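Local coordinates for p800 reaction center core protein (Heliobacterium modesticaldum, PDB 5V8K), which forms the homodimeric core of the heliobacterial photosynthetic reaction center, binding bacteriochlorophylls and a [4Fe-4S] cluster to carry out light-driven charge separation, at residues Y62-V73 and F234-Y243. Sequence-based numbering, arbitrary orientation.
Unlike the reference sequence in segment 62-73: V73 (reference Thr). With GBF (Bacteriochlorophyll g), chain J.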
loop_
_atom_site.group_PDB
_atom_site.type_symbol
_atom_site.label_atom_id
_atom_site.label_comp_id
_atom_site.label_asym_id
_atom_site.label_seq_id
_atom_site.Cartn_x
_atom_site.Cartn_y
_atom_site.Cartn_z
ATOM N N TYR A 62 5.371 11.442 -32.878
ATOM C CA TYR A 62 6.172 12.407 -33.623
ATOM C C TYR A 62 7.549 11.841 -33.925
ATOM O O TYR A 62 8.114 12.139 -34.988
ATOM C CB TYR A 62 6.281 13.735 -32.857
ATOM C CG TYR A 62 5.182 14.706 -33.271
ATOM C CD1 TYR A 62 3.934 14.686 -32.663
ATOM C CD2 TYR A 62 5.392 15.626 -34.321
ATOM C CE1 TYR A 62 2.927 15.542 -33.073
ATOM C CE2 TYR A 62 4.399 16.486 -34.741
ATOM C CZ TYR A 62 3.184 16.455 -34.114
ATOM O OH TYR A 62 2.215 17.303 -34.533
ATOM N N ALA A 63 8.099 11.015 -33.021
ATOM C CA ALA A 63 9.330 10.305 -33.347
ATOM C C ALA A 63 9.140 9.429 -34.579
ATOM O O ALA A 63 10.066 9.295 -35.383
ATOM C CB ALA A 63 9.817 9.447 -32.163
ATOM N N ARG A 64 7.944 8.864 -34.769
ATOM C CA ARG A 64 7.677 8.122 -35.996
ATOM C C ARG A 64 7.691 9.035 -37.217
ATOM O O ARG A 64 8.255 8.674 -38.262
ATOM C CB ARG A 64 6.353 7.373 -35.890
ATOM C CG ARG A 64 6.444 6.140 -34.929
ATOM C CD ARG A 64 6.851 4.876 -35.713
ATOM N NE ARG A 64 5.658 4.252 -36.238
ATOM C CZ ARG A 64 5.457 3.814 -37.476
ATOM N NH1 ARG A 64 4.298 3.241 -37.744
ATOM N NH2 ARG A 64 6.352 3.956 -38.446
ATOM N N LEU A 65 7.077 10.227 -37.118
ATOM C CA LEU A 65 7.094 11.143 -38.261
ATOM C C LEU A 65 8.525 11.416 -38.672
ATOM O O LEU A 65 8.858 11.430 -39.866
ATOM C CB LEU A 65 6.411 12.470 -37.930
ATOM C CG LEU A 65 4.910 12.520 -37.671
ATOM C CD1 LEU A 65 4.489 13.956 -37.505
ATOM C CD2 LEU A 65 4.183 11.898 -38.798
ATOM N N TYR A 66 9.369 11.673 -37.674
ATOM C CA TYR A 66 10.788 11.898 -37.882
ATOM C C TYR A 66 11.433 10.747 -38.642
ATOM O O TYR A 66 12.148 10.959 -39.624
ATOM C CB TYR A 66 11.444 12.099 -36.524
ATOM C CG TYR A 66 12.932 12.156 -36.582
ATOM C CD1 TYR A 66 13.576 13.260 -37.114
ATOM C CD2 TYR A 66 13.702 11.098 -36.107
ATOM C CE1 TYR A 66 14.965 13.317 -37.171
ATOM C CE2 TYR A 66 15.076 11.144 -36.160
ATOM C CZ TYR A 66 15.688 12.253 -36.686
ATOM O OH TYR A 66 17.039 12.302 -36.749
ATOM N N GLN A 67 11.198 9.518 -38.187
ATOM C CA GLN A 67 11.785 8.354 -38.838
ATOM C C GLN A 67 11.280 8.201 -40.270
ATOM O O GLN A 67 11.988 7.665 -41.122
ATOM C CB GLN A 67 11.470 7.098 -38.021
ATOM C CG GLN A 67 12.114 5.804 -38.559
ATOM C CD GLN A 67 11.569 4.555 -37.880
ATOM O OE1 GLN A 67 10.412 4.505 -37.457
ATOM N NE2 GLN A 67 12.413 3.543 -37.764
ATOM N N LEU A 68 10.063 8.652 -40.558
ATOM C CA LEU A 68 9.549 8.569 -41.922
ATOM C C LEU A 68 10.155 9.612 -42.855
ATOM O O LEU A 68 9.872 9.585 -44.059
ATOM C CB LEU A 68 8.038 8.708 -41.923
ATOM C CG LEU A 68 7.345 7.582 -41.146
ATOM C CD1 LEU A 68 6.019 8.053 -40.649
ATOM C CD2 LEU A 68 7.193 6.359 -42.028
ATOM N N GLY A 69 11.016 10.479 -42.354
ATOM C CA GLY A 69 11.561 11.540 -43.185
ATOM C C GLY A 69 10.650 12.729 -43.390
ATOM O O GLY A 69 10.920 13.550 -44.274
ATOM N N LEU A 70 9.611 12.869 -42.586
ATOM C CA LEU A 70 8.687 13.979 -42.684
ATOM C C LEU A 70 9.100 15.097 -41.730
ATOM O O LEU A 70 9.919 14.913 -40.837
ATOM C CB LEU A 70 7.265 13.484 -42.383
ATOM C CG LEU A 70 6.786 12.363 -43.321
ATOM C CD1 LEU A 70 5.396 11.838 -42.954
ATOM C CD2 LEU A 70 6.810 12.815 -44.792
ATOM N N ASP A 71 8.526 16.280 -41.936
ATOM C CA ASP A 71 8.720 17.402 -41.028
ATOM C C ASP A 71 8.054 17.056 -39.713
ATOM O O ASP A 71 6.824 17.011 -39.635
ATOM C CB ASP A 71 8.121 18.672 -41.647
ATOM C CG ASP A 71 8.357 19.931 -40.808
ATOM O OD1 ASP A 71 8.703 19.818 -39.628
ATOM O OD2 ASP A 71 8.165 21.048 -41.315
ATOM N N ALA A 72 8.853 16.765 -38.684
ATOM C CA ALA A 72 8.309 16.355 -37.394
ATOM C C ALA A 72 8.210 17.512 -36.418
ATOM O O ALA A 72 8.174 17.284 -35.212
ATOM C CB ALA A 72 9.137 15.229 -36.793
ATOM N N VAL A 73 8.166 18.747 -36.919
ATOM C CA VAL A 73 7.803 19.884 -36.081
ATOM C C VAL A 73 6.366 19.726 -35.601
ATOM O O VAL A 73 5.491 19.262 -36.343
ATOM C CB VAL A 73 7.955 21.211 -36.848
ATOM C CG1 VAL A 73 7.660 22.375 -35.901
ATOM C CG2 VAL A 73 9.287 21.369 -37.424
ATOM N N PHE A 234 15.623 5.545 -33.673
ATOM C CA PHE A 234 15.026 6.786 -34.152
ATOM C C PHE A 234 14.416 7.561 -32.998
ATOM O O PHE A 234 14.275 8.774 -33.086
ATOM C CB PHE A 234 13.980 6.513 -35.243
ATOM C CG PHE A 234 12.704 5.864 -34.742
ATOM C CD1 PHE A 234 11.651 6.660 -34.300
ATOM C CD2 PHE A 234 12.551 4.471 -34.729
ATOM C CE1 PHE A 234 10.483 6.122 -33.847
ATOM C CE2 PHE A 234 11.337 3.884 -34.274
ATOM C CZ PHE A 234 10.305 4.709 -33.821
ATOM N N MET A 235 14.094 6.886 -31.903
ATOM C CA MET A 235 13.548 7.567 -30.732
ATOM C C MET A 235 14.626 8.290 -29.939
ATOM O O MET A 235 14.337 9.325 -29.332
ATOM C CB MET A 235 12.813 6.572 -29.837
ATOM C CG MET A 235 11.386 6.285 -30.264
ATOM S SD MET A 235 10.645 5.000 -29.216
ATOM C CE MET A 235 11.149 3.483 -30.040
ATOM N N ARG A 236 15.867 7.795 -29.955
ATOM C CA ARG A 236 16.979 8.562 -29.383
ATOM C C ARG A 236 17.258 9.803 -30.224
ATOM O O ARG A 236 17.411 10.907 -29.694
ATOM C CB ARG A 236 18.262 7.719 -29.295
ATOM C CG ARG A 236 18.289 6.593 -28.268
ATOM C CD ARG A 236 19.695 5.920 -28.226
ATOM N NE ARG A 236 19.986 5.198 -29.465
ATOM C CZ ARG A 236 20.821 5.610 -30.418
ATOM N NH1 ARG A 236 21.499 6.736 -30.275
ATOM N NH2 ARG A 236 20.983 4.885 -31.521
ATOM N N GLU A 237 17.358 9.624 -31.542
ATOM C CA GLU A 237 17.729 10.722 -32.433
ATOM C C GLU A 237 16.674 11.809 -32.445
ATOM O O GLU A 237 16.996 12.993 -32.378
ATOM C CB GLU A 237 17.935 10.186 -33.845
ATOM C CG GLU A 237 19.068 9.186 -33.964
ATOM C CD GLU A 237 20.357 9.824 -34.324
ATOM O OE1 GLU A 237 21.220 9.876 -33.418
ATOM O OE2 GLU A 237 20.497 10.269 -35.495
ATOM N N TYR A 238 15.399 11.429 -32.540
ATOM C CA TYR A 238 14.353 12.439 -32.543
ATOM C C TYR A 238 14.463 13.359 -31.328
ATOM O O TYR A 238 14.381 14.589 -31.451
ATOM C CB TYR A 238 12.967 11.784 -32.620
ATOM C CG TYR A 238 11.882 12.743 -32.275
ATOM C CD1 TYR A 238 11.515 13.738 -33.157
ATOM C CD2 TYR A 238 11.280 12.703 -31.040
ATOM C CE1 TYR A 238 10.534 14.673 -32.821
ATOM C CE2 TYR A 238 10.309 13.613 -30.690
ATOM C CZ TYR A 238 9.925 14.587 -31.587
ATOM O OH TYR A 238 8.967 15.516 -31.245
ATOM N N ALA A 239 14.681 12.783 -30.145
ATOM C CA ALA A 239 14.645 13.562 -28.902
ATOM C C ALA A 239 15.747 14.597 -28.820
ATOM O O ALA A 239 15.639 15.509 -28.002
ATOM C CB ALA A 239 14.736 12.660 -27.657
ATOM N N VAL A 240 16.796 14.496 -29.641
ATOM C CA VAL A 240 17.823 15.527 -29.705
ATOM C C VAL A 240 17.925 16.164 -31.100
ATOM O O VAL A 240 18.871 16.887 -31.374
ATOM C CB VAL A 240 19.192 14.986 -29.246
ATOM C CG1 VAL A 240 19.141 14.564 -27.773
ATOM C CG2 VAL A 240 19.631 13.809 -30.112
ATOM N N SER A 241 16.955 15.928 -31.977
ATOM C CA SER A 241 16.993 16.494 -33.316
ATOM C C SER A 241 16.549 17.954 -33.282
ATOM O O SER A 241 16.161 18.486 -32.243
ATOM C CB SER A 241 16.096 15.706 -34.254
ATOM O OG SER A 241 14.746 15.944 -33.897
ATOM N N GLN A 242 16.569 18.584 -34.460
ATOM C CA GLN A 242 16.117 19.965 -34.655
ATOM C C GLN A 242 14.637 20.139 -34.368
ATOM O O GLN A 242 14.197 21.266 -34.128
ATOM C CB GLN A 242 16.385 20.428 -36.110
ATOM C CG GLN A 242 15.691 19.506 -37.182
ATOM C CD GLN A 242 16.013 19.844 -38.642
ATOM O OE1 GLN A 242 16.569 19.011 -39.366
ATOM N NE2 GLN A 242 15.628 21.029 -39.090
ATOM N N TYR A 243 13.855 19.072 -34.492
ATOM C CA TYR A 243 12.432 19.110 -34.207
ATOM C C TYR A 243 12.105 19.045 -32.721
ATOM O O TYR A 243 10.970 19.327 -32.342
ATOM C CB TYR A 243 11.736 17.950 -34.924
ATOM C CG TYR A 243 12.050 17.880 -36.400
ATOM C CD1 TYR A 243 11.496 18.790 -37.292
ATOM C CD2 TYR A 243 12.892 16.906 -36.900
ATOM C CE1 TYR A 243 11.802 18.747 -38.638
ATOM C CE2 TYR A 243 13.186 16.850 -38.239
ATOM C CZ TYR A 243 12.635 17.769 -39.094
ATOM O OH TYR A 243 12.920 17.720 -40.423
HETATM MG MG GBF J . -1.554 4.860 -41.268
HETATM C CHA GBF J . 1.154 5.483 -39.129
HETATM C CHB GBF J . 0.249 6.016 -43.816
HETATM C CHC GBF J . -4.130 3.747 -43.241
HETATM C CHD GBF J . -3.080 3.144 -38.501
HETATM N NA GBF J . 0.208 5.737 -41.414
HETATM C C1A GBF J . 1.212 5.954 -40.556
HETATM C C2A GBF J . 2.542 6.373 -41.117
HETATM C C3A GBF J . 2.071 6.887 -42.469
HETATM C C4A GBF J . 0.757 6.156 -42.573
HETATM C CMA GBF J . 1.853 8.413 -42.529
HETATM C CAA GBF J . 3.670 5.344 -41.264
HETATM C CBA GBF J . 3.235 4.080 -41.979
HETATM C CGA GBF J . 2.431 3.161 -41.106
HETATM O O1A GBF J . 2.814 2.820 -39.996
HETATM O O2A GBF J . 1.480 2.328 -41.786
HETATM N NB GBF J . -1.843 4.809 -43.284
HETATM C C1B GBF J . -1.036 5.391 -44.190
HETATM C C2B GBF J . -1.541 5.166 -45.459
HETATM C C3B GBF J . -2.767 4.543 -45.295
HETATM C C4B GBF J . -2.959 4.396 -43.895
HETATM C CMB GBF J . -0.887 5.540 -46.766
HETATM C CAB GBF J . -3.576 4.167 -46.480
HETATM C CBB GBF J . -4.794 3.703 -46.541
HETATM N NC GBF J . -3.202 3.688 -40.937
HETATM C C1C GBF J . -4.161 3.401 -41.812
HETATM C C2C GBF J . -5.428 2.686 -41.514
HETATM C C3C GBF J . -4.972 2.560 -40.123
HETATM C C4C GBF J . -3.728 3.123 -39.829
HETATM C CMC GBF J . -6.618 3.626 -41.702
HETATM C CAC GBF J . -5.776 1.891 -39.060
HETATM C CBC GBF J . -7.125 1.244 -39.319
HETATM N ND GBF J . -1.186 4.376 -39.345
HETATM C C1D GBF J . -1.754 3.757 -38.316
HETATM C C2D GBF J . -1.028 3.664 -36.877
HETATM C C3D GBF J . 0.054 4.372 -37.403
HETATM C C4D GBF J . -0.003 4.783 -38.761
HETATM C CMD GBF J . -1.340 3.057 -35.549
HETATM C CAD GBF J . 1.344 4.877 -36.872
HETATM O OBD GBF J . 1.943 4.775 -35.760
HETATM C CBD GBF J . 2.028 5.690 -37.946
HETATM C CGD GBF J . 2.251 7.104 -37.526
HETATM O O1D GBF J . 1.424 7.860 -37.045
HETATM O O2D GBF J . 3.549 7.650 -37.683
HETATM C CED GBF J . 3.623 8.951 -37.110
HETATM C C1 GBF J . 0.474 1.674 -41.040
HETATM C C2 GBF J . -0.755 1.444 -41.899
HETATM C C3 GBF J . -0.760 0.537 -42.873
HETATM C C4 GBF J . 0.480 -0.253 -43.102
HETATM C C5 GBF J . -1.992 0.339 -43.734
HETATM C C6 GBF J . -1.665 0.511 -45.217
HETATM C C7 GBF J . -2.928 0.413 -46.057
HETATM C C8 GBF J . -2.983 -0.271 -47.217
HETATM C C9 GBF J . -4.269 -0.343 -48.012
HETATM C C10 GBF J . -1.792 -1.004 -47.757
HETATM O O HOH W 1 18.375 9.898 -37.411
HETATM O O HOH W 2 8.447 17.644 -32.539
#
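F234 opens the interface by laying one ring face against Q67, whose amide stacks on it with the planes 23° apart; an extended chain, with CG anti to the backbone N (chi1 -176°), carries the amide there, and Q67 NE2 is hydrogen-bonded to Q229 O. The far end of the F234 ring meets R64, whose CD lies 3.9 Å from F234 CZ. R64 bends away to the pigments: its NH1 donates to bacteriochlorophyll g O1A at 2.7 Å, and the guanidinium also binds other bacteriochlorophylls, so F234 packs against the stem of a pigment-anchoring arginine. E237 is tied to Y66 through a water bound to Y66 OH and E237 OE2. Y238 then takes part in two CH-pi contacts: A63 CA sits over its ring, 4.0 Å from the centroid, while Y238 CA lies over the face of Y66, 4.1 Å from that centroid. A second water accepts from Y238 OH at 2.5 Å and donates to A72 O and Y243 O, so one water joins a tyrosine hydroxyl to a backbone carbonyl of each segment. S241 OG folds back onto Y238 O at 2.8 Å as the chain turns toward Y243. That last ring receives A72 CB over one face, 4.2 Å from its centroid, and Y243 CE2 comes up to the edge of the Y66 ring, in its plane. The example illustrates how two helices whose axes run 98° apart pack through aromatic rings and A63, with the loops after them adding A72 against Y243. Helix 58-67, ending in a Schellman motif at G69, is flanked by helix 77-97, whereas M235 and Y238 of helix 234-240 rest on helix 258-291, and Y238 also touches helix 246-254.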